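Local structure of pseudoalteromonas arctica PAMC 21717 (Pseudoalteromonas arctica, 5YL7) at residues M60-S65 with G71-D76. The protein is a cold-active, calcium-binding serine protease of the subtilase family that probably hydrolyses peptide bonds in proteins. Sequence-based numbering, arbitrary orientation.
With CA (calcium ion), chain D; CA (calcium ion), chain E.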
# COMPACT_ATOMS: atom_id res chain seq x y z
N MET A 60 -12.81 -10.78 -0.24
CA MET A 60 -12.56 -11.94 -1.05
C MET A 60 -12.18 -13.13 -0.33
O MET A 60 -11.88 -14.21 -0.93
CB MET A 60 -11.45 -11.63 -2.04
CG MET A 60 -11.76 -10.55 -3.01
SD MET A 60 -13.16 -11.19 -4.15
CE MET A 60 -13.39 -9.63 -5.09
N ILE A 61 -12.08 -13.12 0.99
CA ILE A 61 -11.56 -14.26 1.74
C ILE A 61 -12.60 -15.42 1.78
O ILE A 61 -13.72 -15.26 2.29
CB ILE A 61 -11.09 -13.93 3.14
CG1 ILE A 61 -10.06 -12.84 3.11
CG2 ILE A 61 -10.56 -15.21 3.79
CD1 ILE A 61 -9.71 -12.34 4.48
N SER A 62 -12.22 -16.53 1.14
CA SER A 62 -13.15 -17.69 1.02
C SER A 62 -13.07 -18.63 2.21
O SER A 62 -14.12 -19.22 2.58
CB SER A 62 -12.80 -18.46 -0.31
OG SER A 62 -12.79 -17.68 -1.42
N ASN A 63 -11.94 -18.79 2.84
CA ASN A 63 -11.78 -19.73 3.98
C ASN A 63 -12.32 -19.12 5.24
O ASN A 63 -11.87 -17.99 5.61
CB ASN A 63 -10.32 -20.11 4.04
CG ASN A 63 -9.97 -20.99 5.21
OD1 ASN A 63 -10.21 -20.71 6.37
ND2 ASN A 63 -9.20 -22.02 4.93
N LEU A 64 -13.29 -19.72 5.89
CA LEU A 64 -13.96 -19.11 7.00
C LEU A 64 -13.01 -18.90 8.16
O LEU A 64 -13.19 -17.90 8.88
CB LEU A 64 -15.16 -20.03 7.46
CG LEU A 64 -16.47 -19.50 6.78
CD1 LEU A 64 -16.53 -19.71 5.29
CD2 LEU A 64 -17.69 -20.13 7.44
N SER A 65 -12.04 -19.79 8.36
CA SER A 65 -11.13 -19.66 9.50
C SER A 65 -10.25 -18.41 9.29
O SER A 65 -9.93 -17.68 10.23
CB SER A 65 -10.24 -20.91 9.67
OG SER A 65 -11.16 -21.92 10.02
N GLY A 71 -18.31 -16.01 7.69
CA GLY A 71 -18.67 -16.55 6.41
C GLY A 71 -17.62 -16.28 5.40
O GLY A 71 -16.55 -15.66 5.64
N GLY A 72 -17.87 -16.79 4.22
CA GLY A 72 -17.02 -16.61 3.04
C GLY A 72 -17.09 -15.27 2.43
O GLY A 72 -17.27 -14.24 3.12
N ARG A 73 -16.96 -15.17 1.14
CA ARG A 73 -16.90 -13.88 0.47
C ARG A 73 -18.07 -13.04 0.81
O ARG A 73 -19.22 -13.51 0.84
CB ARG A 73 -16.61 -14.04 -1.05
CG ARG A 73 -15.27 -14.70 -1.31
CD ARG A 73 -14.99 -14.67 -2.84
NE ARG A 73 -13.63 -15.09 -3.09
CZ ARG A 73 -13.12 -15.31 -4.31
NH1 ARG A 73 -13.88 -15.15 -5.37
NH2 ARG A 73 -11.86 -15.56 -4.38
N ASP A 74 -17.87 -11.75 0.96
CA ASP A 74 -18.93 -10.86 1.37
C ASP A 74 -18.64 -9.43 1.07
O ASP A 74 -17.45 -9.08 0.82
CB ASP A 74 -19.23 -11.01 2.86
CG ASP A 74 -18.11 -10.49 3.76
OD1 ASP A 74 -18.18 -9.26 4.07
OD2 ASP A 74 -17.21 -11.21 4.15
N SER A 75 -19.57 -8.53 1.13
CA SER A 75 -19.39 -7.16 0.72
C SER A 75 -18.73 -6.24 1.78
O SER A 75 -18.47 -5.12 1.42
CB SER A 75 -20.66 -6.50 0.17
OG SER A 75 -21.53 -6.36 1.25
N ASP A 76 -18.49 -6.74 2.98
CA ASP A 76 -17.94 -5.85 4.05
C ASP A 76 -16.46 -6.18 4.20
O ASP A 76 -16.06 -7.19 4.73
CB ASP A 76 -18.72 -6.14 5.32
CG ASP A 76 -18.33 -5.25 6.41
OD1 ASP A 76 -17.36 -4.47 6.32
OD2 ASP A 76 -19.06 -5.16 7.45
CA CA D . -16.59 -13.28 5.12
CA CA E . -16.24 -9.41 5.67
O HOH W 1 -14.50 -13.27 4.05
O HOH W 2 -18.85 -13.43 5.72
O HOH W 3 -18.11 -9.31 7.10
O HOH W 4 -15.20 -8.34 7.49
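A two-calcium loop of the subtilase fold closes here, where Arg-73, flanked by metal-binding residues, reaches out to Met-60 and Ser-62. Its CG lies beside the backbone N and anti to the carbonyl carbon (chi1 -62°), and from there the chain runs extended, bringing NE to 2.9 Å from Met-60 O. This hydrogen bond is bent, the donor standing above the carbonyl plane. Met-60 SD sits 4.0 Å above one face of the guanidinium, offset toward its rim. Ser-62 OG, which is hydrogen-bonded to Asp-142, approaches obliquely, 3.2 Å from Arg-73 NE. Arg-73 NH2 forms salt bridges to Asp-142 and Asp-145. Replacing Arg-73 by alanine is likely to take a donor from Met-60 O and a positive charge from beside the two aspartates. Farther along, Leu-64 lays CD1 against the peptide joining the two glycines, 3.4 Å from Gly-72 N. One calcium takes Gly-71 O, Gly-72 O and Asp-74 OD2; a water ligand of this ion donates to Ile-61 O at 2.8 Å, tying 60-65 to the site. Asp-74 grips the second calcium with both OD1 and OD2, OD2 bridging the ions; OD1 also accepts from Asp-76 N (2.8 Å) in an Asx turn. Asp-76 O, Asp-59, Asp-69 and waters complete the second site; Asp-69 also binds the first ion. The loop extends from edge strand 58-59 of the parallel sheet through helix 64-67, and the Arg-73 salt bridges fasten it to helix 140-150.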